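Local coordinates for MUTM (fpg) protein (Thermus thermophilus, PDB 1EE8) that belongs to the MutM (Fpg) family, combining an N-terminal domain with a helix-two-turn-helix (H2TH) domain and a zinc finger, at residues Gly160-Asp165 with Gly205-Ser210; Ala167-Arg172 with Pro237-Gly242. All blocks are in the same frame, centred on the assembly; numbering follows the deposited sequence.

Interaction 1 of 2, residues Gly160-Asp165 with Gly205-Ser210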
loop_
_atom_site.group_PDB
_atom_site.type_symbol
_atom_site.label_atom_id
_atom_site.label_comp_id
_atom_site.label_asym_id
_atom_site.label_seq_id
_atom_site.Cartn_x
_atom_site.Cartn_y
_atom_site.Cartn_z
ATOM N N GLY A 160 -2.128 25.945 -18.539
ATOM C CA GLY A 160 -3.491 25.617 -18.910
ATOM C C GLY A 160 -4.133 26.766 -19.676
ATOM O O GLY A 160 -3.448 27.673 -20.155
ATOM N N ASN A 161 -5.457 26.734 -19.781
ATOM C CA ASN A 161 -6.197 27.759 -20.500
ATOM C C ASN A 161 -5.940 29.188 -20.040
ATOM O O ASN A 161 -5.658 30.067 -20.855
ATOM C CB ASN A 161 -7.695 27.465 -20.416
ATOM C CG ASN A 161 -8.124 26.373 -21.373
ATOM O OD1 ASN A 161 -7.799 26.408 -22.563
ATOM N ND2 ASN A 161 -8.851 25.390 -20.856
ATOM N N ILE A 162 -6.052 29.423 -18.736
ATOM C CA ILE A 162 -5.861 30.764 -18.190
ATOM C C ILE A 162 -4.529 31.411 -18.561
ATOM O O ILE A 162 -4.494 32.479 -19.179
ATOM C CB ILE A 162 -5.991 30.761 -16.650
ATOM C CG1 ILE A 162 -7.427 30.404 -16.257
ATOM C CG2 ILE A 162 -5.607 32.131 -16.078
ATOM C CD1 ILE A 162 -7.675 30.402 -14.765
ATOM N N TYR A 163 -3.433 30.755 -18.204
ATOM C CA TYR A 163 -2.132 31.322 -18.477
ATOM C C TYR A 163 -1.689 31.263 -19.925
ATOM O O TYR A 163 -0.855 32.066 -20.348
ATOM C CB TYR A 163 -1.123 30.713 -17.508
ATOM C CG TYR A 163 -1.571 31.007 -16.095
ATOM C CD1 TYR A 163 -2.130 30.015 -15.297
ATOM C CD2 TYR A 163 -1.557 32.315 -15.601
ATOM C CE1 TYR A 163 -2.671 30.313 -14.048
ATOM C CE2 TYR A 163 -2.100 32.623 -14.353
ATOM C CZ TYR A 163 -2.656 31.616 -13.584
ATOM O OH TYR A 163 -3.207 31.914 -12.361
ATOM N N ALA A 164 -2.240 30.333 -20.699
ATOM C CA ALA A 164 -1.898 30.294 -22.116
ATOM C C ALA A 164 -2.547 31.552 -22.715
ATOM O O ALA A 164 -1.886 32.345 -23.388
ATOM C CB ALA A 164 -2.459 29.046 -22.780
ATOM N N ASP A 165 -3.841 31.733 -22.453
ATOM C CA ASP A 165 -4.567 32.900 -22.957
ATOM C C ASP A 165 -3.871 34.207 -22.534
ATOM O O ASP A 165 -3.633 35.089 -23.360
ATOM C CB ASP A 165 -6.014 32.910 -22.431
ATOM C CG ASP A 165 -6.912 31.889 -23.129
ATOM O OD1 ASP A 165 -6.398 31.058 -23.906
ATOM O OD2 ASP A 165 -8.140 31.921 -22.893
ATOM N N GLY A 205 -0.521 34.636 -5.740
ATOM C CA GLY A 205 -1.234 33.476 -5.225
ATOM C C GLY A 205 -2.260 32.786 -6.108
ATOM O O GLY A 205 -3.246 32.241 -5.600
ATOM N N GLY A 206 -2.044 32.791 -7.419
ATOM C CA GLY A 206 -2.984 32.135 -8.311
ATOM C C GLY A 206 -4.205 32.970 -8.659
ATOM O O GLY A 206 -4.373 34.091 -8.165
ATOM N N SER A 207 -5.071 32.412 -9.501
ATOM C CA SER A 207 -6.270 33.111 -9.954
ATOM C C SER A 207 -7.593 32.530 -9.474
ATOM O O SER A 207 -7.886 31.347 -9.677
ATOM C CB SER A 207 -6.301 33.162 -11.485
ATOM O OG SER A 207 -5.197 33.882 -12.001
ATOM N N THR A 208 -8.393 33.372 -8.834
ATOM C CA THR A 208 -9.705 32.951 -8.381
ATOM C C THR A 208 -10.690 33.552 -9.370
ATOM O O THR A 208 -10.897 34.762 -9.401
ATOM C CB THR A 208 -10.007 33.457 -6.964
ATOM O OG1 THR A 208 -9.113 32.827 -6.039
ATOM C CG2 THR A 208 -11.447 33.129 -6.580
ATOM N N LEU A 209 -11.276 32.690 -10.191
ATOM C CA LEU A 209 -12.219 33.107 -11.216
ATOM C C LEU A 209 -13.573 33.531 -10.659
ATOM O O LEU A 209 -13.725 33.784 -9.458
ATOM C CB LEU A 209 -12.406 31.972 -12.230
ATOM C CG LEU A 209 -11.113 31.401 -12.827
ATOM C CD1 LEU A 209 -11.448 30.322 -13.846
ATOM C CD2 LEU A 209 -10.309 32.516 -13.474
ATOM N N SER A 210 -14.558 33.606 -11.548
ATOM C CA SER A 210 -15.905 34.010 -11.171
ATOM C C SER A 210 -16.578 32.915 -10.355
ATOM O O SER A 210 -17.233 33.193 -9.351
ATOM C CB SER A 210 -16.731 34.305 -12.426
ATOM O OG SER A 210 -18.010 34.801 -12.083
#

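Interaction 2 of 2, residues Ala167-Arg172 with Pro237-Gly242. With ZN (zinc ion), chain C.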
loop_
_atom_site.group_PDB
_atom_site.type_symbol
_atom_site.label_atom_id
_atom_site.label_comp_id
_atom_site.label_asym_id
_atom_site.label_seq_id
_atom_site.Cartn_x
_atom_site.Cartn_y
_atom_site.Cartn_z
ATOM N N ALA A 167 -0.735 34.698 -21.536
ATOM C CA ALA A 167 0.610 34.838 -22.083
ATOM C C ALA A 167 0.534 35.294 -23.536
ATOM O O ALA A 167 1.293 36.165 -23.975
ATOM C CB ALA A 167 1.370 33.507 -21.981
ATOM N N LEU A 168 -0.387 34.695 -24.278
ATOM C CA LEU A 168 -0.576 35.024 -25.680
ATOM C C LEU A 168 -0.982 36.481 -25.863
ATOM O O LEU A 168 -0.554 37.141 -26.813
ATOM C CB LEU A 168 -1.620 34.086 -26.294
ATOM C CG LEU A 168 -1.105 32.651 -26.474
ATOM C CD1 LEU A 168 -2.257 31.694 -26.759
ATOM C CD2 LEU A 168 -0.080 32.639 -27.622
ATOM N N PHE A 169 -1.807 36.989 -24.959
ATOM C CA PHE A 169 -2.218 38.383 -25.053
ATOM C C PHE A 169 -1.042 39.282 -24.726
ATOM O O PHE A 169 -0.793 40.280 -25.402
ATOM C CB PHE A 169 -3.331 38.728 -24.068
ATOM C CG PHE A 169 -3.637 40.199 -24.026
ATOM C CD1 PHE A 169 -4.390 40.789 -25.032
ATOM C CD2 PHE A 169 -3.097 41.006 -23.032
ATOM C CE1 PHE A 169 -4.601 42.165 -25.049
ATOM C CE2 PHE A 169 -3.300 42.383 -23.040
ATOM C CZ PHE A 169 -4.053 42.961 -24.050
ATOM N N ARG A 170 -0.324 38.941 -23.667
ATOM C CA ARG A 170 0.796 39.770 -23.285
ATOM C C ARG A 170 1.803 39.855 -24.427
ATOM O O ARG A 170 2.377 40.911 -24.669
ATOM C CB ARG A 170 1.455 39.240 -22.013
ATOM C CG ARG A 170 2.486 40.208 -21.479
ATOM C CD ARG A 170 2.914 39.897 -20.069
ATOM N NE ARG A 170 1.815 40.014 -19.113
ATOM C CZ ARG A 170 1.987 40.003 -17.796
ATOM N NH1 ARG A 170 0.947 40.107 -16.982
ATOM N NH2 ARG A 170 3.212 39.898 -17.298
ATOM N N ALA A 171 1.989 38.748 -25.142
ATOM C CA ALA A 171 2.926 38.686 -26.263
ATOM C C ALA A 171 2.300 39.167 -27.571
ATOM O O ALA A 171 2.963 39.204 -28.606
ATOM C CB ALA A 171 3.437 37.254 -26.430
ATOM N N ARG A 172 1.022 39.526 -27.519
ATOM C CA ARG A 172 0.296 40.003 -28.692
ATOM C C ARG A 172 0.378 39.034 -29.871
ATOM O O ARG A 172 0.706 39.424 -30.996
ATOM C CB ARG A 172 0.819 41.381 -29.108
ATOM C CG ARG A 172 0.694 42.450 -28.013
ATOM C CD ARG A 172 -0.759 42.742 -27.678
ATOM N NE ARG A 172 -0.906 43.975 -26.902
ATOM C CZ ARG A 172 -0.672 44.092 -25.598
ATOM N NH1 ARG A 172 -0.281 43.044 -24.883
ATOM N NH2 ARG A 172 -0.812 45.277 -25.011
ATOM N N PRO A 237 -13.981 45.274 -22.381
ATOM C CA PRO A 237 -12.974 46.031 -23.134
ATOM C C PRO A 237 -11.537 45.532 -22.984
ATOM O O PRO A 237 -11.066 45.303 -21.870
ATOM C CB PRO A 237 -13.110 47.454 -22.573
ATOM C CG PRO A 237 -14.488 47.490 -21.988
ATOM C CD PRO A 237 -14.611 46.131 -21.362
ATOM N N CYS A 238 -10.844 45.366 -24.106
ATOM C CA CYS A 238 -9.444 44.962 -24.059
ATOM C C CYS A 238 -8.761 46.075 -23.261
ATOM O O CYS A 238 -9.130 47.242 -23.375
ATOM C CB CYS A 238 -8.862 44.892 -25.476
ATOM S SG CYS A 238 -7.055 44.799 -25.556
ATOM N N PRO A 239 -7.765 45.737 -22.434
ATOM C CA PRO A 239 -7.120 46.807 -21.670
ATOM C C PRO A 239 -6.122 47.629 -22.486
ATOM O O PRO A 239 -5.608 48.639 -22.012
ATOM C CB PRO A 239 -6.459 46.050 -20.526
ATOM C CG PRO A 239 -6.034 44.782 -21.196
ATOM C CD PRO A 239 -7.252 44.415 -22.028
ATOM N N ALA A 240 -5.859 47.203 -23.715
ATOM C CA ALA A 240 -4.904 47.914 -24.560
ATOM C C ALA A 240 -5.541 48.765 -25.661
ATOM O O ALA A 240 -5.063 49.863 -25.950
ATOM C CB ALA A 240 -3.915 46.921 -25.174
ATOM N N CYS A 241 -6.618 48.270 -26.269
ATOM C CA CYS A 241 -7.271 49.007 -27.350
ATOM C C CYS A 241 -8.746 49.312 -27.112
ATOM O O CYS A 241 -9.395 49.939 -27.953
ATOM C CB CYS A 241 -7.140 48.232 -28.658
ATOM S SG CYS A 241 -8.226 46.804 -28.753
ATOM N N GLY A 242 -9.279 48.853 -25.983
ATOM C CA GLY A 242 -10.673 49.104 -25.663
ATOM C C GLY A 242 -11.714 48.319 -26.447
ATOM O O GLY A 242 -12.908 48.457 -26.186
HETATM ZN ZN ZN C . -6.930 45.099 -27.875
#

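Interaction 1 of 2, residues Gly160-Asp165 with Gly205-Ser210
In the H2TH domain, Ile162 and Tyr163 on the first turn of helix 161-170 meet Ser207 and Leu209 of the loop that follows helix 184-203. The polar half is a hydrogen bond between two hydroxyls, with Tyr163 OH and Ser207 OG 2.8 Å apart. The serine oxygen comes to the tip of the tyrosine side chain at an oblique angle to the ring. Ser207 CB also lies 3.4 Å from Tyr163 OH. Both hydroxyls have further partners: Glu5 OE1 for Tyr163 OH and His228 NE2 for Ser207 OG. Glu5 OE1 also takes the backbone N-H of Ser207, so this carboxylate, from helix 3-17, joins the two segments. The loop starts at a Schellman motif that ends helix 184-203, with Gly205 at positive phi as its C-prime residue. Val197, Leu198 and Ala201 of that helix touch Tyr163. The apolar half lies beside the hydroxyl pair. Ile162 and Leu209 reach toward each other tip to tip, with Ile162 CD1 3.6 Å from Leu209 CD2. The Ile162 chain is extended (chi2 -179°, CD1 anti to CA), which carries CD1 out to Leu209. Its other branch, CG2, sits 3.8 Å above the Tyr163 ring plane, over the ring centre.

Interaction 2 of 2, residues Ala167-Arg172 with Pro237-Gly242
Phe169, on the last turn of helix 161-170, has the most surface buried here, and Ala240 of the zinc finger comes next. Phe169 CG is anti to the backbone N (chi1 172°), which starts the side chain toward the zinc-binding loop. Three loop residues meet the far end of the ring. Cys238 SG lies 3.6 Å from Phe169 CE1 in a sulfur-aromatic contact that is oblique to the ring. Pro239 meets Phe169 tip to tip, its CG 3.9 Å from Phe169 CZ. Ala240 CB sits at the ring edge, near its plane, 4.1 Å from Phe169 CZ. Arg172, in the Schellman motif that closes the helix, sets NH1 over one ring face, offset toward the rim, with Phe169 CZ over the guanidinium centre. Its NH1 also donates to the carbonyl O of Phe169 at 2.9 Å, while the backbone N of Arg172 reaches that oxygen from the opposite face of the carbonyl plane. Arg172 NH2 ends 3.5 Å from Ala240 CB. Cys238 SG and Cys241 SG bind the zinc ion, each at 2.3 Å, and Cys258 and Cys261 complete the Cys4 site. The backbone N-H groups of Ala240 and Cys241 point at Cys238 SG, the first at 3.3 Å. They probably help to spread the negative charge of this zinc-bound sulfur. The helix end meets the zinc-binding loop through the Phe169 ring and Arg172 guanidinium, against a metal-bound sulfur and aliphatic carbons, with no hydrogen bond between the segments.

How the interactions relate
Both interactions use helix 161-170: interaction 1 its start, interaction 2 its C-terminal end. Their centres are 15 Å apart. Interaction 1 is buried, about 8 Å from the centre of the chain. Interaction 2 lies farther out, about 22 Å from that centre, and is only partly buried. The chemistry differs too. In the interior a hydroxyl pair is tied to other polar groups of the chain, next to an aliphatic touch. Farther out, an aromatic ring packs against a loop that carries two of the zinc ligands. The segments alternate along the chain, so one helix receives first 205-210, just after helix 184-203, and then 237-242 in the zinc finger.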